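Long-range contacts in outer membrane porin protein 32 (Delftia acidovorans, PDB 2FGQ), which forms anion-selective channels across the bacterial outer membrane as a homotrimer and binds malate inside the pore: residues G54-G59 and K74-V79; T5-V10 and G40-E45; S269-I274 and S301-Q306. All blocks are in the same frame, centred on the assembly; numbering follows the deposited sequence.

Contact 1 of 3, residues G54-G59 and K74-V79. With MLT (D-malate), chain H.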
loop_
_atom_site.group_PDB
_atom_site.type_symbol
_atom_site.label_atom_id
_atom_site.label_comp_id
_atom_site.label_asym_id
_atom_site.label_seq_id
_atom_site.Cartn_x
_atom_site.Cartn_y
_atom_site.Cartn_z
ATOM N N GLY A 54 -8.348 0.122 -21.935
ATOM C CA GLY A 54 -8.097 1.040 -20.824
ATOM C C GLY A 54 -7.769 0.290 -19.568
ATOM O O GLY A 54 -8.058 -0.877 -19.423
ATOM N N PHE A 55 -7.181 1.015 -18.616
ATOM C CA PHE A 55 -7.082 0.524 -17.265
ATOM C C PHE A 55 -7.240 1.704 -16.312
ATOM O O PHE A 55 -7.060 2.844 -16.712
ATOM C CB PHE A 55 -5.747 -0.203 -17.035
ATOM C CG PHE A 55 -4.604 0.712 -16.819
ATOM C CD1 PHE A 55 -4.231 1.092 -15.536
ATOM C CD2 PHE A 55 -3.969 1.317 -17.896
ATOM C CE1 PHE A 55 -3.227 2.009 -15.332
ATOM C CE2 PHE A 55 -2.917 2.244 -17.672
ATOM C CZ PHE A 55 -2.573 2.575 -16.382
ATOM N N TRP A 56 -7.572 1.404 -15.065
ATOM C CA TRP A 56 -7.785 2.440 -14.067
ATOM C C TRP A 56 -7.551 1.842 -12.698
ATOM O O TRP A 56 -8.193 0.844 -12.324
ATOM C CB TRP A 56 -9.235 2.899 -14.234
ATOM C CG TRP A 56 -9.614 4.111 -13.462
ATOM C CD1 TRP A 56 -9.464 4.339 -12.120
ATOM C CD2 TRP A 56 -10.256 5.262 -13.992
ATOM N NE1 TRP A 56 -10.006 5.556 -11.795
ATOM C CE2 TRP A 56 -10.483 6.153 -12.916
ATOM C CE3 TRP A 56 -10.667 5.639 -15.270
ATOM C CZ2 TRP A 56 -11.079 7.417 -13.076
ATOM C CZ3 TRP A 56 -11.277 6.891 -15.430
ATOM C CH2 TRP A 56 -11.489 7.757 -14.342
ATOM N N LEU A 57 -6.598 2.405 -11.962
ATOM C CA LEU A 57 -6.244 1.940 -10.620
ATOM C C LEU A 57 -6.399 3.152 -9.710
ATOM O O LEU A 57 -5.762 4.175 -9.938
ATOM C CB LEU A 57 -4.791 1.471 -10.552
ATOM C CG LEU A 57 -4.480 0.257 -11.407
ATOM C CD1 LEU A 57 -2.983 0.046 -11.456
ATOM C CD2 LEU A 57 -5.177 -0.960 -10.909
ATOM N N GLU A 58 -7.266 3.067 -8.696
ATOM C CA GLU A 58 -7.507 4.202 -7.821
ATOM C C GLU A 58 -7.776 3.741 -6.403
ATOM O O GLU A 58 -8.536 2.821 -6.147
ATOM C CB GLU A 58 -8.688 4.970 -8.348
ATOM C CG GLU A 58 -9.081 6.210 -7.587
ATOM C CD GLU A 58 -10.330 6.883 -8.136
ATOM O OE1 GLU A 58 -10.452 7.019 -9.370
ATOM O OE2 GLU A 58 -11.167 7.349 -7.322
ATOM N N GLY A 59 -7.164 4.455 -5.461
ATOM C CA GLY A 59 -7.351 4.216 -4.044
ATOM C C GLY A 59 -7.604 5.475 -3.261
ATOM O O GLY A 59 -7.220 6.561 -3.677
ATOM N N LYS A 74 -8.831 0.035 -3.842
ATOM C CA LYS A 74 -10.210 -0.401 -3.624
ATOM C C LYS A 74 -11.258 0.486 -4.272
ATOM O O LYS A 74 -12.396 0.051 -4.389
ATOM C CB LYS A 74 -10.541 -0.664 -2.163
ATOM C CG LYS A 74 -9.927 -1.940 -1.599
ATOM C CD LYS A 74 -10.215 -2.062 -0.105
ATOM C CE LYS A 74 -11.615 -2.398 0.228
ATOM N NZ LYS A 74 -11.700 -2.563 1.727
ATOM N N ARG A 75 -10.922 1.701 -4.692
ATOM C CA ARG A 75 -11.941 2.557 -5.320
ATOM C C ARG A 75 -12.236 2.030 -6.723
ATOM O O ARG A 75 -13.379 2.020 -7.156
ATOM C CB ARG A 75 -11.549 4.042 -5.333
ATOM C CG ARG A 75 -11.619 4.634 -3.931
ATOM C CD ARG A 75 -11.225 6.069 -3.843
ATOM N NE ARG A 75 -11.942 6.892 -4.816
ATOM C CZ ARG A 75 -13.202 7.291 -4.680
ATOM N NH1 ARG A 75 -13.870 7.029 -3.567
ATOM N NH2 ARG A 75 -13.780 7.999 -5.649
ATOM N N ARG A 76 -11.208 1.615 -7.474
ATOM C CA ARG A 76 -11.434 1.068 -8.823
ATOM C C ARG A 76 -10.132 0.393 -9.260
ATOM O O ARG A 76 -9.022 0.948 -9.065
ATOM C CB ARG A 76 -11.714 2.196 -9.807
ATOM C CG ARG A 76 -12.000 1.731 -11.241
ATOM C CD ARG A 76 -12.631 2.783 -12.074
ATOM N NE ARG A 76 -12.611 2.418 -13.490
ATOM C CZ ARG A 76 -13.054 3.197 -14.461
ATOM N NH1 ARG A 76 -13.625 4.363 -14.165
ATOM N NH2 ARG A 76 -12.937 2.818 -15.718
ATOM N N SER A 77 -10.241 -0.803 -9.830
ATOM C CA SER A 77 -9.063 -1.486 -10.352
ATOM C C SER A 77 -9.474 -2.273 -11.566
ATOM O O SER A 77 -9.574 -3.497 -11.516
ATOM C CB SER A 77 -8.419 -2.395 -9.297
ATOM O OG SER A 77 -9.302 -3.369 -8.781
ATOM N N THR A 78 -9.732 -1.559 -12.656
ATOM C CA THR A 78 -10.330 -2.172 -13.837
ATOM C C THR A 78 -9.413 -2.191 -15.040
ATOM O O THR A 78 -8.453 -1.429 -15.166
ATOM C CB THR A 78 -11.622 -1.409 -14.261
ATOM O OG1 THR A 78 -11.332 0.004 -14.376
ATOM C CG2 THR A 78 -12.711 -1.566 -13.203
ATOM N N VAL A 79 -9.770 -3.092 -15.943
ATOM C CA VAL A 79 -9.275 -3.106 -17.314
ATOM C C VAL A 79 -10.513 -3.173 -18.198
ATOM O O VAL A 79 -11.530 -3.763 -17.826
ATOM C CB VAL A 79 -8.270 -4.276 -17.541
ATOM C CG1 VAL A 79 -8.861 -5.674 -17.213
ATOM C CG2 VAL A 79 -7.689 -4.259 -18.956
HETATM C C1 MLT H . -16.930 7.593 -4.166
HETATM O O1 MLT H . -16.467 8.669 -3.519
HETATM O O2 MLT H . -16.790 7.454 -5.453
HETATM C C2 MLT H . -17.693 6.504 -3.507
HETATM O O3 MLT H . -17.175 6.239 -2.230
HETATM C C3 MLT H . -19.167 6.879 -3.521
HETATM C C4 MLT H . -19.476 7.347 -4.928
HETATM O O4 MLT H . -18.637 8.042 -5.661
HETATM O O5 MLT H . -20.586 7.072 -5.490
#
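The guanidinium of Arg76 lies flat on the indole of Trp56, planes 7° and centres 4.0 Å apart, although the two side chains cross at about a right angle. Arg76 NH1 sits toward the rim of the ring, 3.4 Å from Trp56 CE3, while Arg76 CD covers the face of the five-membered ring, giving an off-centre cation-pi contact and a CH-pi contact from CD. CG of Arg76 is anti to the backbone N (chi1 -179°), and the chain runs extended to NE, which donates to Thr78 OG1 at 2.9 Å in the guanidinium plane; this bond fixes the rotation of the stacked group. The indole is held too: Trp56 NE1 donates to Glu58 OE1 at 2.9 Å. The other carboxylate oxygen, Glu58 OE2, receives Arg75 NE at 2.7 Å through its anti lone pair, in a nearly coplanar salt bridge that a weak bond from Arg75 NH2 supplements. Arg75 then reaches D-malate with NH1 to O1 and NH2 to O2, both 3.1 Å; Thr36, Thr102 and Arg133 also hydrogen-bond the ligand. Glu58 O receives Arg76 N at 3.2 Å and, weakly, Arg75 N; two residues thus stand opposite one, a classic beta bulge at the porin's malate site.

Contact 2 of 3, residues T5-V10 and G40-E45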
loop_
_atom_site.group_PDB
_atom_site.type_symbol
_atom_site.label_atom_id
_atom_site.label_comp_id
_atom_site.label_asym_id
_atom_site.label_seq_id
_atom_site.Cartn_x
_atom_site.Cartn_y
_atom_site.Cartn_z
ATOM N N THR A 5 -2.122 8.648 -17.220
ATOM C CA THR A 5 -2.342 9.828 -16.420
ATOM C C THR A 5 -2.313 9.479 -14.948
ATOM O O THR A 5 -3.029 8.596 -14.506
ATOM C CB THR A 5 -3.731 10.406 -16.770
ATOM O OG1 THR A 5 -3.765 10.813 -18.141
ATOM C CG2 THR A 5 -3.984 11.674 -15.991
ATOM N N LEU A 6 -1.492 10.197 -14.193
ATOM C CA LEU A 6 -1.491 10.140 -12.751
ATOM C C LEU A 6 -2.425 11.246 -12.298
ATOM O O LEU A 6 -2.321 12.369 -12.772
ATOM C CB LEU A 6 -0.112 10.460 -12.225
ATOM C CG LEU A 6 -0.019 10.757 -10.737
ATOM C CD1 LEU A 6 -0.146 9.461 -10.006
ATOM C CD2 LEU A 6 1.305 11.449 -10.481
ATOM N N PHE A 7 -3.315 10.944 -11.372
ATOM C CA PHE A 7 -4.262 11.943 -10.893
ATOM C C PHE A 7 -4.558 11.728 -9.414
ATOM O O PHE A 7 -4.276 10.681 -8.846
ATOM C CB PHE A 7 -5.569 11.894 -11.699
ATOM C CG PHE A 7 -6.327 10.613 -11.517
ATOM C CD1 PHE A 7 -6.032 9.497 -12.295
ATOM C CD2 PHE A 7 -7.349 10.523 -10.560
ATOM C CE1 PHE A 7 -6.724 8.317 -12.112
ATOM C CE2 PHE A 7 -8.059 9.343 -10.389
ATOM C CZ PHE A 7 -7.745 8.244 -11.164
ATOM N N GLY A 8 -5.235 12.702 -8.809
ATOM C CA GLY A 8 -5.640 12.544 -7.442
ATOM C C GLY A 8 -6.322 13.756 -6.891
ATOM O O GLY A 8 -6.512 14.776 -7.567
ATOM N N ILE A 9 -6.726 13.591 -5.641
ATOM C CA ILE A 9 -7.350 14.638 -4.842
ATOM C C ILE A 9 -6.894 14.473 -3.411
ATOM O O ILE A 9 -6.984 13.400 -2.851
ATOM C CB ILE A 9 -8.923 14.606 -4.870
ATOM C CG1 ILE A 9 -9.464 14.627 -6.293
ATOM C CG2 ILE A 9 -9.475 15.743 -4.038
ATOM C CD1 ILE A 9 -10.972 14.554 -6.396
ATOM N N VAL A 10 -6.444 15.567 -2.801
ATOM C CA VAL A 10 -6.271 15.594 -1.352
ATOM C C VAL A 10 -7.294 16.607 -0.801
ATOM O O VAL A 10 -7.227 17.802 -1.100
ATOM C CB VAL A 10 -4.847 15.947 -0.889
ATOM C CG1 VAL A 10 -4.780 15.840 0.607
ATOM C CG2 VAL A 10 -3.838 15.035 -1.524
ATOM N N GLY A 40 -4.651 7.857 -8.162
ATOM C CA GLY A 40 -4.884 6.884 -9.206
ATOM C C GLY A 40 -4.030 7.060 -10.425
ATOM O O GLY A 40 -3.381 8.087 -10.654
ATOM N N LEU A 41 -4.063 6.003 -11.238
ATOM C CA LEU A 41 -3.421 5.970 -12.525
ATOM C C LEU A 41 -4.437 5.428 -13.498
ATOM O O LEU A 41 -5.090 4.451 -13.194
ATOM C CB LEU A 41 -2.234 5.022 -12.480
ATOM C CG LEU A 41 -1.062 5.384 -11.576
ATOM C CD1 LEU A 41 -1.388 5.683 -10.140
ATOM C CD2 LEU A 41 -0.032 4.276 -11.612
ATOM N N ARG A 42 -4.521 6.021 -14.672
ATOM C CA ARG A 42 -5.410 5.517 -15.710
ATOM C C ARG A 42 -4.802 5.689 -17.056
ATOM O O ARG A 42 -3.940 6.529 -17.284
ATOM C CB ARG A 42 -6.758 6.210 -15.640
ATOM C CG ARG A 42 -6.691 7.688 -15.833
ATOM C CD ARG A 42 -8.089 8.398 -15.613
ATOM N NE ARG A 42 -7.926 9.852 -15.719
ATOM C CZ ARG A 42 -8.358 10.782 -14.860
ATOM N NH1 ARG A 42 -9.090 10.512 -13.772
ATOM N NH2 ARG A 42 -8.086 12.047 -15.136
ATOM N N GLY A 43 -5.198 4.841 -17.984
ATOM C CA GLY A 43 -4.681 4.986 -19.316
ATOM C C GLY A 43 -5.634 4.448 -20.338
ATOM O O GLY A 43 -6.506 3.660 -20.027
ATOM N N THR A 44 -5.423 4.891 -21.566
ATOM C CA THR A 44 -6.220 4.455 -22.680
ATOM C C THR A 44 -5.259 4.197 -23.838
ATOM O O THR A 44 -4.300 4.943 -24.036
ATOM C CB THR A 44 -7.275 5.549 -23.089
ATOM O OG1 THR A 44 -8.241 5.712 -22.041
ATOM C CG2 THR A 44 -8.103 5.101 -24.176
ATOM N N GLU A 45 -5.506 3.145 -24.595
ATOM C CA GLU A 45 -4.717 2.817 -25.762
ATOM C C GLU A 45 -5.662 2.640 -26.955
ATOM O O GLU A 45 -6.588 1.868 -26.892
ATOM C CB GLU A 45 -4.000 1.486 -25.546
ATOM C CG GLU A 45 -3.145 1.057 -26.732
ATOM C CD GLU A 45 -2.611 -0.374 -26.635
ATOM O OE1 GLU A 45 -2.917 -1.070 -25.647
ATOM O OE2 GLU A 45 -1.899 -0.814 -27.579
HETATM O O HOH W 1 -4.712 8.673 -19.705
#
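Phe7 presents one ring face to Arg42 and the other to Gly40. Arg42 NH1 stands over the ring centre, 3.4 Å above the plane, and the guanidinium is tilted only 18° from it, a cation-pi stack with Arg42 CZ 4.0 Å from the centroid. On the opposite face Gly40 CA lies 3.6 Å above the ring plane, offset toward the rim. The ring can lie this close because Gly40 has no CB; one there would come within 2.5 Å of Phe7 CZ. A chi1 of 65° sets CG of Phe7 between the backbone N and the carbonyl carbon, and from there the ring lies over Gly40. An alanine here in place of the phenylalanine would probably leave the Arg42 guanidinium without its stacking partner and one side of Gly40 CA uncovered.

Further out, Trp56 meets the Phe7 ring with planes at about 70° and also touches Arg42. The backbone is fixed by paired bonds Thr5–Arg42 and Phe7–Gly40; the straightest, Thr5 N to Arg42 O, spans 2.8 Å. On the other face Leu6 CD1 and Leu41 CD1 pack at 4.0 Å, and Leu6 also meets Leu41 of the third subunit. Phenylalanine laid over a cross-strand glycine is aromatic rescue, here within the first antiparallel hairpin of the 16-stranded porin barrel.

Contact 3 of 3, residues S269-I274 and S301-Q306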
loop_
_atom_site.group_PDB
_atom_site.type_symbol
_atom_site.label_atom_id
_atom_site.label_comp_id
_atom_site.label_asym_id
_atom_site.label_seq_id
_atom_site.Cartn_x
_atom_site.Cartn_y
_atom_site.Cartn_z
ATOM N N SER A 269 -38.853 3.851 12.977
ATOM C CA SER A 269 -38.288 5.142 13.300
ATOM C C SER A 269 -37.795 5.865 12.065
ATOM O O SER A 269 -37.223 5.253 11.171
ATOM C CB SER A 269 -37.114 4.955 14.253
ATOM O OG SER A 269 -37.527 4.317 15.452
ATOM N N LYS A 270 -37.945 7.170 12.081
ATOM C CA LYS A 270 -37.487 8.039 11.027
ATOM C C LYS A 270 -36.323 8.901 11.506
ATOM O O LYS A 270 -36.187 9.190 12.700
ATOM C CB LYS A 270 -38.631 8.941 10.565
ATOM C CG LYS A 270 -39.751 8.190 9.880
ATOM C CD LYS A 270 -40.871 9.108 9.483
ATOM C CE LYS A 270 -41.984 8.301 8.847
ATOM N NZ LYS A 270 -43.124 9.201 8.548
ATOM N N ALA A 271 -35.477 9.298 10.561
ATOM C CA ALA A 271 -34.456 10.321 10.793
ATOM C C ALA A 271 -34.575 11.321 9.647
ATOM O O ALA A 271 -34.873 10.923 8.514
ATOM C CB ALA A 271 -33.035 9.704 10.825
ATOM N N HIS A 272 -34.415 12.604 9.949
ATOM C CA HIS A 272 -34.472 13.675 8.978
ATOM C C HIS A 272 -33.120 14.388 9.000
ATOM O O HIS A 272 -32.499 14.564 10.048
ATOM C CB HIS A 272 -35.546 14.739 9.375
ATOM C CG HIS A 272 -36.933 14.210 9.585
ATOM N ND1 HIS A 272 -37.923 14.358 8.640
ATOM C CD2 HIS A 272 -37.504 13.571 10.638
ATOM C CE1 HIS A 272 -39.042 13.804 9.089
ATOM N NE2 HIS A 272 -38.811 13.311 10.293
ATOM N N GLN A 273 -32.696 14.880 7.860
ATOM C CA GLN A 273 -31.398 15.541 7.759
ATOM C C GLN A 273 -31.492 16.757 6.875
ATOM O O GLN A 273 -32.151 16.737 5.865
ATOM C CB GLN A 273 -30.353 14.608 7.147
ATOM C CG GLN A 273 -28.940 15.150 7.332
ATOM C CD GLN A 273 -27.878 14.283 6.746
ATOM O OE1 GLN A 273 -28.061 13.056 6.643
ATOM N NE2 GLN A 273 -26.737 14.910 6.341
ATOM N N ILE A 274 -30.815 17.821 7.271
ATOM C CA ILE A 274 -30.653 19.008 6.447
ATOM C C ILE A 274 -29.160 19.349 6.421
ATOM O O ILE A 274 -28.509 19.380 7.462
ATOM C CB ILE A 274 -31.448 20.214 7.002
ATOM C CG1 ILE A 274 -32.912 19.897 7.180
ATOM C CG2 ILE A 274 -31.319 21.406 6.047
ATOM C CD1 ILE A 274 -33.624 20.959 8.093
ATOM N N SER A 301 -34.145 5.525 16.315
ATOM C CA SER A 301 -33.092 5.813 15.337
ATOM C C SER A 301 -31.848 6.385 16.006
ATOM O O SER A 301 -31.948 7.203 16.921
ATOM C CB SER A 301 -33.635 6.758 14.266
ATOM O OG SER A 301 -32.698 6.975 13.223
ATOM N N THR A 302 -30.699 5.939 15.523
ATOM C CA THR A 302 -29.386 6.252 16.090
ATOM C C THR A 302 -28.361 6.684 15.033
ATOM O O THR A 302 -27.154 6.528 15.250
ATOM C CB THR A 302 -28.780 5.033 16.834
ATOM O OG1 THR A 302 -28.745 3.907 15.960
ATOM C CG2 THR A 302 -29.608 4.635 18.044
ATOM N N LEU A 303 -28.827 7.182 13.895
ATOM C CA LEU A 303 -27.934 7.571 12.814
ATOM C C LEU A 303 -27.048 8.744 13.179
ATOM O O LEU A 303 -27.468 9.687 13.829
ATOM C CB LEU A 303 -28.709 7.886 11.542
ATOM C CG LEU A 303 -29.536 6.740 10.961
ATOM C CD1 LEU A 303 -30.267 7.258 9.739
ATOM C CD2 LEU A 303 -28.688 5.496 10.616
ATOM N N GLY A 304 -25.825 8.682 12.696
ATOM C CA GLY A 304 -24.880 9.759 12.883
ATOM C C GLY A 304 -24.317 10.291 11.581
ATOM O O GLY A 304 -24.220 9.577 10.559
ATOM N N LEU A 305 -23.896 11.539 11.634
ATOM C CA LEU A 305 -23.260 12.186 10.508
ATOM C C LEU A 305 -21.878 11.572 10.240
ATOM O O LEU A 305 -21.178 11.102 11.159
ATOM C CB LEU A 305 -23.134 13.664 10.768
ATOM C CG LEU A 305 -24.427 14.445 10.914
ATOM C CD1 LEU A 305 -24.149 15.811 11.549
ATOM C CD2 LEU A 305 -25.092 14.580 9.558
ATOM N N GLN A 306 -21.456 11.639 8.994
ATOM C CA GLN A 306 -20.242 10.927 8.577
ATOM C C GLN A 306 -19.051 11.880 8.452
ATOM O O GLN A 306 -18.637 12.223 7.332
ATOM C CB GLN A 306 -20.523 10.219 7.267
ATOM C CG GLN A 306 -21.619 9.172 7.427
ATOM C CD GLN A 306 -21.279 8.120 8.434
ATOM O OE1 GLN A 306 -21.864 8.064 9.551
ATOM N NE2 GLN A 306 -20.353 7.266 8.069
#
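The flat group of this contact is the Gln273 amide, and Leu305 CD2 lies over one of its faces, almost directly above NE2 at 3.6 Å and 4.0 Å from Gln273 CD. The amide nitrogen has its polar partners elsewhere: NE2 donates to Thr275 OG1 and, weakly, to Ile112 O, so the methyl can cover the face without competing for the N-H groups. CG of Gln273 is anti to the backbone N (chi1 -167°), and the chain continues extended, carrying the amide away from its strand toward the 301-306 loop; the glutamine and leucine side chains meet at an oblique angle.

At the other end Ser301 faces Ser269 and Ala271. Its CB is 3.9 Å from Ser269 CB, and its OG rests 3.6 Å from Ala271 CB. That hydroxyl is bonded to Asn297 ND2 and Gln264 OE1, whereas Ser269 OG is bonded to Ile267 O and Ala300 N. Both serines are therefore anchored by residues outside the two segments, and they meet each other by van der Waals contact. Between the ends, Leu303 CD1 packs on Ala271 CB at 3.9 Å; the same leucine also touches Met116 and Arg119.

The two segments run within 22° of the same direction but diverge: the CA atoms of Ser269 and Ser301 are 5.6 Å apart, those of Gln273 and Leu305 9.2 Å. The segments share no hydrogen bonds, so the 219 Å² buried between them reflects side-chain packing, not strand pairing. Ser269, Ala271 and Gln273, every second residue of the strand, supply the surface. This is a long porin loop, between the last two barrel strands, folded back against the wall formed by strand 269-281.

From the N terminus, contact 2 comes first: it pairs strand 4-17 with strand 26-48 and closes the first hairpin of the barrel. Contact 1 follows, joining strand 51-60 to the start of strand 76-83 and closing the loop between them. Contact 3 comes late and closes a span of 26 residues, mostly strand, by bringing the loop after strand 286-297 back to the preceding strand, 269-281. The three are in series; none nests in or crosses another. Contacts 1 and 2, centres 9 Å apart, are continuous through neighbouring strands 26-48 and 51-60, where Leu41 N and Leu57 O approach to 2.8 Å, probably hydrogen-bonded. Contact 3 lies on the opposite side of the chain's centre, 33 Å between centres from contact 1.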